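Side-chain contacts in aminotransferase (Bacillus subtilis, PDB 6L1O), which is a pyridoxal-phosphate-dependent aminotransferase acting in the biosynthesis of bacilysin, a dipeptide antibiotic made of L-alanine and L-anticapsin: residues B[81-86]-B[231-236]; B[173-178]-B[182-187]; B[220-225]-B[250-255]; B[235-240]-B[282-287]. All blocks are in the same frame, centred on the assembly; numbering follows the deposited sequence.

Contact 1 (B[81-86]-B[231-236]); sequences AFYKRE and GAELYS. With PLP (pyridoxal-5'-phosphate), chain E.
Tyr83 and Phe82 of helix 73-87 reach across to Tyr235 and Glu233 of strand 231-236, packing the helix against the mixed seven-stranded sheet of the PLP-binding domain, as expected of a class I aminotransferase. The short segment axes run nearly perpendicular, at 96°, and stay 12.8 Å apart at their closest, a gap that large aromatic side chains can span.

Tyr83 goes furthest. Glu233 OE2 meets its hydroxyl at the ring edge, in the plane of the Tyr83 ring, and the Tyr83 OH to Glu233 OE2 hydrogen bond measures only 2.4 Å, so short that its exact length is doubtful. Glu233 suits this buried spot because its polar neighbours occupy both oxygens: OE2 also bonds to Ser220 OG, and OE1 meets His205 ND1 and Phe221 N. The ring of Tyr83 then rests obliquely near Tyr235, with Tyr83 OH 3.8 Å from Tyr235 CD1.

Phe82 fills the other half of the contact. Its CG lies opposite the backbone N (chi1 -178°), which directs the ring toward the strand, where it presents an edge to the face of Tyr235 in an offset edge-to-face pair with planes at 70° and centroids 5.5 Å apart. Tyr235 thus offers an aromatic face while its hydroxyl is hydrogen-bonded to Thr240. One face of the Phe82 ring is covered from its own helix, where Glu86 CG sits toward the rim, 3.6 Å above the ring plane.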
# COMPACT_ATOMS: atom_id res chain seq x y z
N ALA B 81 11.59 -10.44 -18.57
CA ALA B 81 11.52 -11.66 -19.37
C ALA B 81 10.07 -11.87 -19.87
O ALA B 81 9.85 -12.22 -21.00
CB ALA B 81 11.99 -12.85 -18.57
N PHE B 82 9.12 -11.53 -19.03
CA PHE B 82 7.71 -11.67 -19.38
C PHE B 82 7.31 -10.72 -20.52
O PHE B 82 6.64 -11.14 -21.49
CB PHE B 82 6.86 -11.42 -18.14
CG PHE B 82 5.39 -11.57 -18.37
CD1 PHE B 82 4.80 -12.84 -18.33
CD2 PHE B 82 4.58 -10.46 -18.59
CE1 PHE B 82 3.44 -12.99 -18.51
CE2 PHE B 82 3.17 -10.62 -18.76
CZ PHE B 82 2.62 -11.87 -18.71
N TYR B 83 7.72 -9.47 -20.43
CA TYR B 83 7.38 -8.50 -21.45
C TYR B 83 8.02 -8.82 -22.81
O TYR B 83 7.47 -8.51 -23.85
CB TYR B 83 7.71 -7.06 -21.01
CG TYR B 83 6.43 -6.35 -20.64
CD1 TYR B 83 5.87 -5.43 -21.50
CD2 TYR B 83 5.74 -6.68 -19.49
CE1 TYR B 83 4.70 -4.79 -21.20
CE2 TYR B 83 4.51 -6.06 -19.19
CZ TYR B 83 4.01 -5.11 -20.05
OH TYR B 83 2.82 -4.50 -19.73
N LYS B 84 9.17 -9.44 -22.76
CA LYS B 84 9.85 -9.88 -23.96
C LYS B 84 9.12 -11.08 -24.59
O LYS B 84 8.83 -11.04 -25.79
CB LYS B 84 11.29 -10.25 -23.66
CG LYS B 84 12.18 -10.37 -24.89
CD LYS B 84 12.03 -9.10 -25.78
CE LYS B 84 13.29 -8.76 -26.57
NZ LYS B 84 13.92 -9.96 -27.22
N ARG B 85 8.76 -12.07 -23.78
CA ARG B 85 8.10 -13.29 -24.25
C ARG B 85 6.71 -12.98 -24.78
O ARG B 85 6.31 -13.51 -25.81
CB ARG B 85 8.02 -14.31 -23.13
CG ARG B 85 7.38 -15.65 -23.49
CD ARG B 85 7.03 -16.53 -22.31
NE ARG B 85 5.82 -16.10 -21.59
CZ ARG B 85 5.43 -16.57 -20.41
NH1 ARG B 85 6.10 -17.53 -19.78
NH2 ARG B 85 4.31 -16.11 -19.86
N GLU B 86 5.96 -12.12 -24.08
CA GLU B 86 4.57 -11.91 -24.39
C GLU B 86 4.36 -10.87 -25.46
O GLU B 86 3.47 -11.02 -26.27
CB GLU B 86 3.75 -11.52 -23.13
CG GLU B 86 3.56 -12.65 -22.14
CD GLU B 86 2.94 -13.91 -22.77
OE1 GLU B 86 1.91 -13.78 -23.44
OE2 GLU B 86 3.45 -15.02 -22.56
N GLY B 231 5.42 7.69 -21.47
CA GLY B 231 4.53 7.06 -20.51
C GLY B 231 4.98 5.75 -19.91
O GLY B 231 6.13 5.42 -19.89
N ALA B 232 4.01 5.04 -19.38
CA ALA B 232 4.26 3.79 -18.67
C ALA B 232 3.00 2.96 -18.76
O ALA B 232 1.91 3.51 -19.03
CB ALA B 232 4.60 4.04 -17.22
N GLU B 233 3.15 1.66 -18.55
CA GLU B 233 2.02 0.74 -18.62
C GLU B 233 1.89 0.06 -17.25
O GLU B 233 2.88 -0.35 -16.68
CB GLU B 233 2.24 -0.26 -19.72
CG GLU B 233 1.17 -1.31 -19.88
CD GLU B 233 1.25 -1.96 -21.25
OE1 GLU B 233 0.48 -1.55 -22.18
OE2 GLU B 233 2.11 -2.85 -21.39
N LEU B 234 0.65 0.01 -16.75
CA LEU B 234 0.32 -0.62 -15.52
C LEU B 234 -0.22 -2.03 -15.81
O LEU B 234 -1.23 -2.17 -16.50
CB LEU B 234 -0.73 0.20 -14.76
CG LEU B 234 -1.15 -0.30 -13.36
CD1 LEU B 234 -0.03 -0.22 -12.36
CD2 LEU B 234 -2.32 0.48 -12.84
N TYR B 235 0.45 -3.02 -15.25
CA TYR B 235 0.12 -4.43 -15.41
C TYR B 235 -0.28 -5.00 -14.04
O TYR B 235 0.48 -4.87 -13.09
CB TYR B 235 1.31 -5.22 -15.98
CG TYR B 235 0.90 -6.61 -16.47
CD1 TYR B 235 0.50 -6.82 -17.80
CD2 TYR B 235 0.70 -7.65 -15.58
CE1 TYR B 235 0.06 -8.07 -18.25
CE2 TYR B 235 0.24 -8.89 -16.01
CZ TYR B 235 -0.08 -9.09 -17.37
OH TYR B 235 -0.56 -10.34 -17.76
N SER B 236 -1.45 -5.62 -13.96
CA SER B 236 -1.92 -6.28 -12.72
C SER B 236 -1.87 -7.82 -12.76
O SER B 236 -2.12 -8.45 -13.79
CB SER B 236 -3.35 -5.83 -12.43
OG SER B 236 -3.84 -6.46 -11.24
N1 PLP E . -7.78 -1.36 -14.13
C2 PLP E . -9.01 -1.75 -14.52
C2A PLP E . -9.77 -1.01 -15.58
C3 PLP E . -9.67 -2.84 -13.83
O3 PLP E . -10.91 -3.26 -14.13
C4 PLP E . -8.91 -3.52 -12.85
C4A PLP E . -9.74 -4.37 -11.93
C5 PLP E . -7.57 -3.04 -12.50
C6 PLP E . -7.05 -1.97 -13.21
C5A PLP E . -6.69 -3.76 -11.52
O4P PLP E . -7.12 -3.78 -10.22
P PLP E . -6.11 -4.32 -9.06
O1P PLP E . -6.08 -3.23 -8.05
O2P PLP E . -4.76 -4.71 -9.63
O3P PLP E . -6.79 -5.56 -8.54

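Contact 2 (B[173-178]-B[182-187]); sequences LNYPNN and AVADAA. With PLP (pyridoxal-5'-phosphate), chain E.
Tyr175 turns its ring edge toward the backbone of Ala182 while its CB packs on the methyl of Ala184. With CG set opposite its carbonyl carbon (chi1 -56°), the ring has CD1 3.7 Å from Ala182 O, which lies at the edge in the ring plane. Ala184 comes in at an oblique angle, its CB 3.7 Å from Tyr175 CB; a methyl is small enough to fit close to the root of the ring.

The same carbonyl is used again further along. Asn177 N donates to Ala182 O at 2.8 Å, and Pro176 CA lends a CH...O contact to that oxygen at 3.3 Å. The peptide before Pro176 is cis, a form that proline adopts far more readily than other residues, and the pyrrolidine CB meets Val183 CG1.

The asparagines tie the turn to the cofactor. Asn177 ND2 donates in plane to Asn174 O, and its OD1 is hydrogen-bonded to Thr180 OG1, while Asn174 OD1 receives Asn178 N from above its carbonyl plane, at 3.0 Å. Asn178 ND2 is then placed to bond PLP O3 at 2.8 Å.

The segments form the bend of a beta-alpha-beta unit: 173-178 carries the chain out of strand 168-174. Residues 182-187 lead into helix 186-199, where Tyr189 packs on both Tyr175 and Ala184, before the chain enters the parallel strand 202-206.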
# COMPACT_ATOMS: atom_id res chain seq x y z
N LEU B 173 -5.46 5.70 -20.53
CA LEU B 173 -6.09 4.89 -21.51
C LEU B 173 -6.17 3.43 -20.97
O LEU B 173 -5.33 3.03 -20.20
CB LEU B 173 -5.29 4.93 -22.82
CG LEU B 173 -5.11 6.30 -23.49
CD1 LEU B 173 -4.06 6.18 -24.59
CD2 LEU B 173 -6.42 6.78 -24.02
N ASN B 174 -7.14 2.66 -21.42
CA ASN B 174 -7.38 1.33 -20.92
C ASN B 174 -7.87 0.39 -22.02
O ASN B 174 -9.06 0.39 -22.32
CB ASN B 174 -8.39 1.43 -19.78
CG ASN B 174 -8.86 0.11 -19.27
OD1 ASN B 174 -10.03 -0.08 -19.03
ND2 ASN B 174 -7.95 -0.83 -19.10
N TYR B 175 -6.99 -0.41 -22.59
CA TYR B 175 -7.35 -1.42 -23.62
C TYR B 175 -6.60 -2.72 -23.42
O TYR B 175 -5.40 -2.71 -23.21
CB TYR B 175 -7.20 -0.88 -25.07
CG TYR B 175 -8.03 0.39 -25.28
CD1 TYR B 175 -9.36 0.32 -25.63
CD2 TYR B 175 -7.49 1.64 -25.03
CE1 TYR B 175 -10.11 1.43 -25.76
CE2 TYR B 175 -8.26 2.77 -25.15
CZ TYR B 175 -9.56 2.68 -25.50
OH TYR B 175 -10.34 3.82 -25.59
N PRO B 176 -7.30 -3.86 -23.47
CA PRO B 176 -8.75 -4.09 -23.62
C PRO B 176 -9.53 -3.40 -22.58
O PRO B 176 -9.08 -3.34 -21.44
CB PRO B 176 -8.88 -5.64 -23.54
CG PRO B 176 -7.54 -6.12 -23.90
CD PRO B 176 -6.60 -5.13 -23.26
N ASN B 177 -10.68 -2.82 -22.95
CA ASN B 177 -11.35 -1.77 -22.15
C ASN B 177 -12.45 -2.24 -21.19
O ASN B 177 -13.30 -3.05 -21.51
CB ASN B 177 -11.94 -0.76 -23.11
CG ASN B 177 -12.63 0.39 -22.44
OD1 ASN B 177 -13.84 0.41 -22.30
ND2 ASN B 177 -11.86 1.32 -21.98
N ASN B 178 -12.41 -1.69 -20.00
CA ASN B 178 -13.43 -1.81 -18.98
C ASN B 178 -14.15 -0.46 -19.01
O ASN B 178 -13.57 0.53 -18.68
CB ASN B 178 -12.79 -2.04 -17.62
CG ASN B 178 -13.79 -2.12 -16.49
OD1 ASN B 178 -15.01 -2.00 -16.67
ND2 ASN B 178 -13.27 -2.27 -15.26
N ALA B 182 -13.75 -3.08 -25.72
CA ALA B 182 -13.07 -2.71 -26.96
C ALA B 182 -11.56 -2.93 -26.83
O ALA B 182 -11.03 -2.96 -25.73
CB ALA B 182 -13.36 -1.24 -27.28
N VAL B 183 -10.89 -3.02 -27.95
CA VAL B 183 -9.47 -3.31 -28.02
C VAL B 183 -8.78 -2.25 -28.86
O VAL B 183 -9.43 -1.57 -29.59
CB VAL B 183 -9.19 -4.71 -28.58
CG1 VAL B 183 -9.65 -5.79 -27.58
CG2 VAL B 183 -9.86 -4.92 -29.94
N ALA B 184 -7.48 -2.07 -28.64
CA ALA B 184 -6.67 -1.13 -29.40
C ALA B 184 -5.53 -1.86 -30.12
O ALA B 184 -5.18 -2.95 -29.77
CB ALA B 184 -6.10 -0.09 -28.46
N ASP B 185 -4.91 -1.22 -31.11
CA ASP B 185 -3.74 -1.80 -31.80
C ASP B 185 -2.54 -0.88 -31.75
O ASP B 185 -2.65 0.25 -31.24
CB ASP B 185 -4.08 -2.20 -33.24
CG ASP B 185 -4.67 -1.09 -34.04
OD1 ASP B 185 -4.27 0.08 -33.86
OD2 ASP B 185 -5.55 -1.39 -34.88
N ALA B 186 -1.42 -1.37 -32.31
CA ALA B 186 -0.14 -0.65 -32.31
C ALA B 186 -0.23 0.75 -32.91
O ALA B 186 0.32 1.71 -32.36
CB ALA B 186 0.92 -1.45 -33.04
N ALA B 187 -0.98 0.86 -34.00
CA ALA B 187 -1.23 2.15 -34.65
C ALA B 187 -1.94 3.15 -33.72
O ALA B 187 -1.59 4.34 -33.69
CB ALA B 187 -2.07 1.97 -35.94
N1 PLP E . -7.78 -1.36 -14.13
C2 PLP E . -9.01 -1.75 -14.52
C2A PLP E . -9.77 -1.01 -15.58
C3 PLP E . -9.67 -2.84 -13.83
O3 PLP E . -10.91 -3.26 -14.13
C4 PLP E . -8.91 -3.52 -12.85
C4A PLP E . -9.74 -4.37 -11.93
C5 PLP E . -7.57 -3.04 -12.50
C6 PLP E . -7.05 -1.97 -13.21
C5A PLP E . -6.69 -3.76 -11.52
O4P PLP E . -7.12 -3.78 -10.22
P PLP E . -6.11 -4.32 -9.06
O1P PLP E . -6.08 -3.23 -8.05
O2P PLP E . -4.76 -4.71 -9.63
O3P PLP E . -6.79 -5.56 -8.54

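Contact 3 (B[220-225]-B[250-255]); sequences SFLEAE and FAVGNE
Leu222 and Val252 meet mainly through methyl groups, and the flat groups nearby are the Glu223 carboxylate and the Phe250 ring. On the 220-225 side, the carboxylate of Glu223 has the N-H of Ser220 above its plane, 56° out of it, with Ser220 N 3.2 Å from Glu223 OE2. On the strand side, the Phe250 ring lies beside that of Tyr235, their planes about 15° apart.

The touch itself is small and greasy. Leu222 CD1 packs against Val252 CG2 at 3.7 Å, the two side chains crossing at a slant. Leucine suits the spot because its two branches divide the work: CD1 reaches the valine, while Leu222 CD2 lies 4.4 Å from Gly253 CA. Val252 is beta-branched, a shape well accommodated in extended chain. Gly253 has a positive phi of 154°; at its backbone angles a CB would press on the carbonyl O of Val252, which by itself calls for glycine.

These residues belong to the large domain's mixed sheet: strand 249-253 runs antiparallel to both its neighbours, 97-100 and 231-236, and the loop after strand 202-206 folds over it. That loop is held in shape by a short 3-10 segment, 221-223, opened by an ST turn in which Ser220 OG accepts from Leu222 N at 2.9 Å. Serine fits here because its short hydroxyl side chain can bend back to the backbone N two residues on. Beyond the pair, Leu222 packs on Val89 and Ile91, and Val252 on Val97 of the neighbouring strand.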
# COMPACT_ATOMS: atom_id res chain seq x y z
N SER B 220 0.80 -4.50 -26.31
CA SER B 220 1.17 -3.58 -25.24
C SER B 220 1.34 -2.16 -25.83
O SER B 220 1.88 -1.97 -26.93
CB SER B 220 2.45 -4.03 -24.56
OG SER B 220 3.13 -2.93 -23.90
N PHE B 221 0.93 -1.15 -25.07
CA PHE B 221 1.25 0.25 -25.38
C PHE B 221 2.75 0.42 -25.69
O PHE B 221 3.16 1.19 -26.59
CB PHE B 221 0.81 1.13 -24.19
CG PHE B 221 1.33 2.55 -24.22
CD1 PHE B 221 1.02 3.41 -25.26
CD2 PHE B 221 2.11 3.03 -23.17
CE1 PHE B 221 1.50 4.71 -25.28
CE2 PHE B 221 2.58 4.33 -23.17
CZ PHE B 221 2.30 5.16 -24.25
N LEU B 222 3.59 -0.31 -24.97
CA LEU B 222 5.02 -0.18 -25.10
C LEU B 222 5.60 -0.73 -26.40
O LEU B 222 6.78 -0.63 -26.63
CB LEU B 222 5.74 -0.81 -23.90
CG LEU B 222 5.40 -0.18 -22.54
CD1 LEU B 222 6.21 -0.92 -21.50
CD2 LEU B 222 5.72 1.31 -22.49
N GLU B 223 4.76 -1.36 -27.23
CA GLU B 223 5.12 -1.68 -28.60
C GLU B 223 5.20 -0.45 -29.52
O GLU B 223 5.92 -0.45 -30.48
CB GLU B 223 4.16 -2.72 -29.17
CG GLU B 223 4.46 -4.11 -28.61
CD GLU B 223 3.48 -5.17 -29.07
OE1 GLU B 223 3.29 -5.27 -30.31
OE2 GLU B 223 2.90 -5.91 -28.21
N ALA B 224 4.46 0.61 -29.20
CA ALA B 224 4.47 1.82 -30.01
C ALA B 224 5.78 2.58 -29.90
O ALA B 224 6.37 2.65 -28.83
CB ALA B 224 3.33 2.71 -29.59
N GLU B 225 6.25 3.12 -31.03
CA GLU B 225 7.38 4.05 -31.04
C GLU B 225 7.06 5.25 -30.15
O GLU B 225 5.96 5.80 -30.21
CB GLU B 225 7.66 4.54 -32.48
N PHE B 250 2.57 -4.07 -11.39
CA PHE B 250 3.79 -3.36 -11.65
C PHE B 250 3.60 -2.33 -12.73
O PHE B 250 2.60 -2.38 -13.45
CB PHE B 250 4.95 -4.32 -11.95
CG PHE B 250 4.70 -5.23 -13.13
CD1 PHE B 250 4.95 -4.79 -14.44
CD2 PHE B 250 4.21 -6.50 -12.94
CE1 PHE B 250 4.72 -5.62 -15.53
CE2 PHE B 250 3.97 -7.32 -14.03
CZ PHE B 250 4.24 -6.90 -15.31
N ALA B 251 4.50 -1.34 -12.76
CA ALA B 251 4.58 -0.42 -13.89
C ALA B 251 5.84 -0.66 -14.66
O ALA B 251 6.92 -0.91 -14.05
CB ALA B 251 4.50 1.01 -13.48
N VAL B 252 5.72 -0.61 -15.98
CA VAL B 252 6.89 -0.66 -16.85
C VAL B 252 6.83 0.55 -17.77
O VAL B 252 5.75 0.90 -18.26
CB VAL B 252 7.00 -1.94 -17.67
CG1 VAL B 252 7.65 -3.03 -16.90
CG2 VAL B 252 5.63 -2.39 -18.19
N GLY B 253 7.97 1.18 -17.98
CA GLY B 253 8.07 2.27 -18.95
C GLY B 253 9.19 3.26 -18.64
O GLY B 253 10.26 2.88 -18.18
N ASN B 254 8.90 4.52 -18.90
CA ASN B 254 9.86 5.60 -18.87
C ASN B 254 10.62 5.64 -17.55
O ASN B 254 10.00 5.74 -16.48
CB ASN B 254 9.12 6.90 -19.04
CG ASN B 254 10.06 8.08 -19.04
OD1 ASN B 254 10.33 8.63 -17.98
ND2 ASN B 254 10.57 8.47 -20.24
N GLU B 255 11.94 5.61 -17.63
CA GLU B 255 12.79 5.51 -16.45
C GLU B 255 12.69 6.71 -15.50
O GLU B 255 12.93 6.55 -14.33
CB GLU B 255 14.25 5.24 -16.84

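Contact 4 (B[235-240]-B[282-287]); sequences YSFSKT and AALSGD. With PLP (pyridoxal-5'-phosphate), chain E.
Ser236 OG works in two directions, giving its proton to PLP O2P at 2.5 Å, while the adjacent Phe237 carries the contact to Leu284 and Ala283. The same Ser236 OG accepts from Ser238 N at 3.0 Å in a nearly straight capping bond. Serine is apt as this N-cap, since its hydroxyl can serve the start of the short, weakly bonded helix about 237-240 and the phosphate at once. Ser238 OG follows with a 2.7 Å bond to PLP O3P.

Phe237 faces the other way from the cofactor. Its ring places CE1 3.7 Å from Leu284 CD2, coming obliquely, with the two side chains crossing at about a right angle; Ala283 CB, 4.1 Å from Phe237 CE1, lies at the ring edge. Leu284's branched end packs against one corner of the ring, CE1 and CZ, and alanine's single methyl lets helix 274-285 come close. Leu284 also packs on Ile79 and Phe82 of helix 73-87.

Lys239 NZ is 2.2 Å from PLP C4A, too near for an unbonded contact and doubtful as it stands; it may reflect a reaction state or the lysine aldimine known from this family, left unmodelled. Phe237 packs on helix 274-285 from the same turn whose serines bind the phosphate. Those two hydroxyls, perhaps helped by the amino end of the weak helix, would probably stabilise the phosphate's negative charge.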
# COMPACT_ATOMS: atom_id res chain seq x y z
N TYR B 235 0.45 -3.02 -15.25
CA TYR B 235 0.12 -4.43 -15.41
C TYR B 235 -0.28 -5.00 -14.04
O TYR B 235 0.48 -4.87 -13.09
CB TYR B 235 1.31 -5.22 -15.98
CG TYR B 235 0.90 -6.61 -16.47
CD1 TYR B 235 0.50 -6.82 -17.80
CD2 TYR B 235 0.70 -7.65 -15.58
CE1 TYR B 235 0.06 -8.07 -18.25
CE2 TYR B 235 0.24 -8.89 -16.01
CZ TYR B 235 -0.08 -9.09 -17.37
OH TYR B 235 -0.56 -10.34 -17.76
N SER B 236 -1.45 -5.62 -13.96
CA SER B 236 -1.92 -6.28 -12.72
C SER B 236 -1.87 -7.82 -12.76
O SER B 236 -2.12 -8.45 -13.79
CB SER B 236 -3.35 -5.83 -12.43
OG SER B 236 -3.84 -6.46 -11.24
N PHE B 237 -1.62 -8.44 -11.61
CA PHE B 237 -1.71 -9.88 -11.51
C PHE B 237 -3.17 -10.33 -11.37
O PHE B 237 -3.45 -11.49 -11.54
CB PHE B 237 -0.84 -10.38 -10.34
CG PHE B 237 0.64 -10.38 -10.64
CD1 PHE B 237 1.30 -11.49 -11.09
CD2 PHE B 237 1.35 -9.20 -10.49
CE1 PHE B 237 2.67 -11.44 -11.43
CE2 PHE B 237 2.70 -9.13 -10.78
CZ PHE B 237 3.36 -10.24 -11.29
N SER B 238 -4.08 -9.40 -11.08
CA SER B 238 -5.41 -9.72 -10.59
C SER B 238 -6.23 -10.51 -11.57
O SER B 238 -6.71 -11.59 -11.24
CB SER B 238 -6.18 -8.45 -10.15
OG SER B 238 -5.50 -7.82 -9.08
N LYS B 239 -6.30 -10.03 -12.81
CA LYS B 239 -7.14 -10.68 -13.81
C LYS B 239 -6.40 -11.78 -14.55
O LYS B 239 -6.95 -12.80 -14.83
CB LYS B 239 -7.67 -9.64 -14.81
CG LYS B 239 -8.42 -8.46 -14.16
CD LYS B 239 -9.31 -8.91 -13.01
CE LYS B 239 -10.07 -7.79 -12.39
NZ LYS B 239 -9.45 -6.48 -12.59
N THR B 240 -5.14 -11.56 -14.89
CA THR B 240 -4.40 -12.51 -15.68
C THR B 240 -4.27 -13.85 -14.99
O THR B 240 -4.40 -14.89 -15.61
CB THR B 240 -2.99 -11.97 -16.02
OG1 THR B 240 -3.13 -10.79 -16.82
CG2 THR B 240 -2.22 -13.01 -16.82
N ALA B 282 6.78 -16.79 -10.27
CA ALA B 282 6.37 -18.10 -10.75
C ALA B 282 5.15 -17.91 -11.68
O ALA B 282 5.02 -18.62 -12.63
CB ALA B 282 6.03 -19.04 -9.61
N ALA B 283 4.32 -16.89 -11.41
CA ALA B 283 3.22 -16.57 -12.33
C ALA B 283 3.71 -16.16 -13.70
O ALA B 283 3.29 -16.70 -14.72
CB ALA B 283 2.28 -15.53 -11.73
N LEU B 284 4.68 -15.27 -13.72
CA LEU B 284 5.17 -14.72 -14.93
C LEU B 284 5.97 -15.75 -15.73
O LEU B 284 5.97 -15.75 -16.96
CB LEU B 284 6.08 -13.52 -14.65
CG LEU B 284 5.43 -12.32 -13.97
CD1 LEU B 284 6.48 -11.24 -13.67
CD2 LEU B 284 4.25 -11.82 -14.80
N SER B 285 6.74 -16.57 -15.04
CA SER B 285 7.61 -17.51 -15.70
C SER B 285 6.86 -18.81 -16.02
O SER B 285 7.37 -19.69 -16.72
CB SER B 285 8.84 -17.83 -14.86
OG SER B 285 8.49 -18.49 -13.64
N GLY B 286 5.64 -18.93 -15.55
CA GLY B 286 4.87 -20.13 -15.79
C GLY B 286 4.35 -20.35 -17.20
O GLY B 286 4.50 -19.53 -18.09
N ASP B 287 3.77 -21.53 -17.41
CA ASP B 287 3.31 -21.98 -18.74
C ASP B 287 2.17 -21.03 -19.19
O ASP B 287 1.13 -20.97 -18.53
CB ASP B 287 2.81 -23.43 -18.60
CG ASP B 287 2.36 -24.07 -19.91
OD1 ASP B 287 2.21 -23.34 -20.93
OD2 ASP B 287 2.22 -25.35 -19.90
N1 PLP E . -7.78 -1.36 -14.13
C2 PLP E . -9.01 -1.75 -14.52
C2A PLP E . -9.77 -1.01 -15.58
C3 PLP E . -9.67 -2.84 -13.83
O3 PLP E . -10.91 -3.26 -14.13
C4 PLP E . -8.91 -3.52 -12.85
C4A PLP E . -9.74 -4.37 -11.93
C5 PLP E . -7.57 -3.04 -12.50
C6 PLP E . -7.05 -1.97 -13.21
C5A PLP E . -6.69 -3.76 -11.52
O4P PLP E . -7.12 -3.78 -10.22
P PLP E . -6.11 -4.32 -9.06
O1P PLP E . -6.08 -3.23 -8.05
O2P PLP E . -4.76 -4.71 -9.63
O3P PLP E . -6.79 -5.56 -8.54

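All four contacts reach the mixed seven-stranded sheet of the PLP-binding domain. Contacts 1 and 4 share Tyr235 and Ser236 on strand 231-236, their centres 11 Å apart, and are also joined by Arg85 NH1 to Gly286 O. Contact 3 uses the neighbouring strand 249-253, its centre about 7 Å from that of contact 1. Contact 2 sits on strand 168-174, about 15 Å from contact 1 and 19 Å from contact 4, with no direct touch to either. Along the chain, contact 2 is nested within the loop closed by contact 1, whereas contact 3 crosses contacts 1 and 4. Two of these places reach PLP: contact 2 at its ring hydroxyl, the turn after strand 231-236 at its phosphate.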